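Local atomic coordinates of anthranilate-CoA ligase (Stigmatella aurantiaca, PDB entry 4WV3), a protein that belongs to the ANL superfamily of AMP-binding enzymes, with a large N-terminal domain followed by a smaller C-terminal one. Residues L29-R34 with S70-V74. Residues are numbered along the deposited sequence; the frame is centred on the assembly and turned at random.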
loop_
_atom_site.group_PDB
_atom_site.type_symbol
_atom_site.label_atom_id
_atom_site.label_comp_id
_atom_site.label_asym_id
_atom_site.label_seq_id
_atom_site.Cartn_x
_atom_site.Cartn_y
_atom_site.Cartn_z
ATOM N N LEU A 29 7.589 -19.002 1.509
ATOM C CA LEU A 29 6.231 -18.465 1.484
ATOM C C LEU A 29 5.184 -19.459 1.990
ATOM O O LEU A 29 5.253 -20.655 1.704
ATOM C CB LEU A 29 5.869 -17.947 0.085
ATOM C CG LEU A 29 6.012 -18.871 -1.128
ATOM C CD1 LEU A 29 4.758 -19.706 -1.349
ATOM C CD2 LEU A 29 6.343 -18.063 -2.375
ATOM N N PHE A 30 4.218 -18.946 2.746
ATOM C CA PHE A 30 3.123 -19.760 3.256
ATOM C C PHE A 30 1.787 -19.324 2.661
ATOM O O PHE A 30 1.364 -18.181 2.831
ATOM C CB PHE A 30 3.056 -19.674 4.783
ATOM C CG PHE A 30 4.191 -20.363 5.484
ATOM C CD1 PHE A 30 5.350 -19.675 5.800
ATOM C CD2 PHE A 30 4.093 -21.699 5.837
ATOM C CE1 PHE A 30 6.393 -20.307 6.448
ATOM C CE2 PHE A 30 5.132 -22.338 6.486
ATOM C CZ PHE A 30 6.283 -21.639 6.794
ATOM N N THR A 31 1.132 -20.241 1.955
ATOM C CA THR A 31 -0.207 -20.003 1.426
ATOM C C THR A 31 -1.100 -21.175 1.825
ATOM O O THR A 31 -0.600 -22.273 2.070
ATOM C CB THR A 31 -0.201 -19.855 -0.114
ATOM O OG1 THR A 31 0.162 -21.100 -0.722
ATOM C CG2 THR A 31 0.775 -18.773 -0.549
ATOM N N PRO A 32 -2.422 -20.946 1.905
ATOM C CA PRO A 32 -3.358 -22.020 2.261
ATOM C C PRO A 32 -3.292 -23.216 1.313
ATOM O O PRO A 32 -3.618 -24.330 1.719
ATOM C CB PRO A 32 -4.723 -21.339 2.145
ATOM C CG PRO A 32 -4.446 -19.908 2.412
ATOM C CD PRO A 32 -3.101 -19.641 1.803
ATOM N N ASP A 33 -2.872 -22.989 0.073
ATOM C CA ASP A 33 -2.837 -24.055 -0.923
ATOM C C ASP A 33 -1.440 -24.634 -1.117
ATOM O O ASP A 33 -1.290 -25.745 -1.627
ATOM C CB ASP A 33 -3.361 -23.545 -2.269
ATOM C CG ASP A 33 -4.714 -22.876 -2.154
ATOM O OD1 ASP A 33 -5.736 -23.594 -2.147
ATOM O OD2 ASP A 33 -4.755 -21.630 -2.077
ATOM N N ARG A 34 -0.418 -23.889 -0.712
ATOM C CA ARG A 34 0.945 -24.241 -1.087
ATOM C C ARG A 34 1.999 -23.658 -0.147
ATOM O O ARG A 34 1.845 -22.553 0.371
ATOM C CB ARG A 34 1.202 -23.765 -2.520
ATOM C CG ARG A 34 2.498 -24.239 -3.145
ATOM C CD ARG A 34 2.541 -23.837 -4.609
ATOM N NE ARG A 34 3.775 -24.251 -5.266
ATOM C CZ ARG A 34 4.017 -24.090 -6.563
ATOM N NH1 ARG A 34 3.105 -23.525 -7.344
ATOM N NH2 ARG A 34 5.169 -24.494 -7.081
ATOM N N SER A 70 -0.426 -15.152 -3.990
ATOM C CA SER A 70 -0.202 -16.586 -4.091
ATOM C C SER A 70 1.253 -16.898 -4.413
ATOM O O SER A 70 2.062 -15.996 -4.633
ATOM C CB SER A 70 -1.110 -17.247 -5.128
ATOM O OG SER A 70 -0.954 -16.634 -6.398
ATOM N N ALA A 71 1.574 -18.187 -4.439
ATOM C CA ALA A 71 2.907 -18.639 -4.807
ATOM C C ALA A 71 3.194 -18.295 -6.264
ATOM O O ALA A 71 4.318 -17.943 -6.619
ATOM C CB ALA A 71 3.033 -20.135 -4.584
ATOM N N GLU A 72 2.166 -18.392 -7.100
ATOM C CA GLU A 72 2.308 -18.124 -8.527
ATOM C C GLU A 72 2.573 -16.647 -8.806
ATOM O O GLU A 72 3.203 -16.306 -9.804
ATOM C CB GLU A 72 1.069 -18.589 -9.299
ATOM C CG GLU A 72 0.919 -20.099 -9.401
ATOM C CD GLU A 72 0.385 -20.725 -8.129
ATOM O OE1 GLU A 72 -0.115 -19.979 -7.260
ATOM O OE2 GLU A 72 0.466 -21.965 -7.998
ATOM N N TRP A 73 2.084 -15.779 -7.926
ATOM C CA TRP A 73 2.340 -14.350 -8.051
ATOM C C TRP A 73 3.827 -14.077 -7.858
ATOM O O TRP A 73 4.451 -13.375 -8.655
ATOM C CB TRP A 73 1.531 -13.565 -7.014
ATOM C CG TRP A 73 1.354 -12.108 -7.350
ATOM C CD1 TRP A 73 0.230 -11.518 -7.848
ATOM C CD2 TRP A 73 2.327 -11.062 -7.212
ATOM N NE1 TRP A 73 0.440 -10.173 -8.028
ATOM C CE2 TRP A 73 1.719 -9.868 -7.645
ATOM C CE3 TRP A 73 3.651 -11.020 -6.762
ATOM C CZ2 TRP A 73 2.390 -8.646 -7.646
ATOM C CZ3 TRP A 73 4.314 -9.806 -6.762
ATOM C CH2 TRP A 73 3.683 -8.637 -7.201
ATOM N N VAL A 74 4.389 -14.644 -6.795
ATOM C CA VAL A 74 5.783 -14.409 -6.441
ATOM C C VAL A 74 6.754 -14.970 -7.477
ATOM O O VAL A 74 7.675 -14.279 -7.912
ATOM C CB VAL A 74 6.120 -15.001 -5.059
ATOM C CG1 VAL A 74 7.594 -14.814 -4.757
ATOM C CG2 VAL A 74 5.267 -14.352 -3.983
HETATM O O HOH W 1 -0.765 -20.092 -3.462
#
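A water joins T31 to A71: it donates to T31 OG1 at 3.1 Å and accepts from A71 N at 3.2 Å. That amide belongs to the first turn of the helix, next to the N-cap S70, where no earlier carbonyl of the helix is available to it. Threonine suits the place because its hydroxyl holds the water, while methyl CG2 merely packs against the start of the helix near A71 N.

R34 NH1 meets E72 OE2 at 3.1 Å in a salt bridge whose hydrogen bond is bent and weak. OE2 lies at the edge of the guanidinium, near its plane; the carboxylate plane is turned 58° from it. An arginine suits this place because its chain, extended from CG to NE, spans the gap and offers a second nitrogen, NH2, to E44 of helix 38-54. E72 bends at its second torsion (chi2 78°), which brings its carboxylate close to the guanidinium.

Between these polar links, A71 CB packs against L29 CD1 and R34 CD, each 3.7 Å away; so small a side chain lets the helix start come close to the strand end. L29 and V74 approach tip to tip, CD2 reaching V74 CB at 4.1 Å, both branched and apolar as befits buried positions.

Hydrogen bonds from T31 N to R34 O (2.9 Å) and from R34 N to T31 O (3.2 Å) close a two-residue β-hairpin, with P32 and D33 at the corners of a type I turn, between antiparallel strands 27-30 and 35-37 at one margin of the mixed sheet. Helix 71-83, which follows strand 62-66 of the parallel sheet, rests its first turn there, and W232 of helix 221-234 touches both L29 and V74.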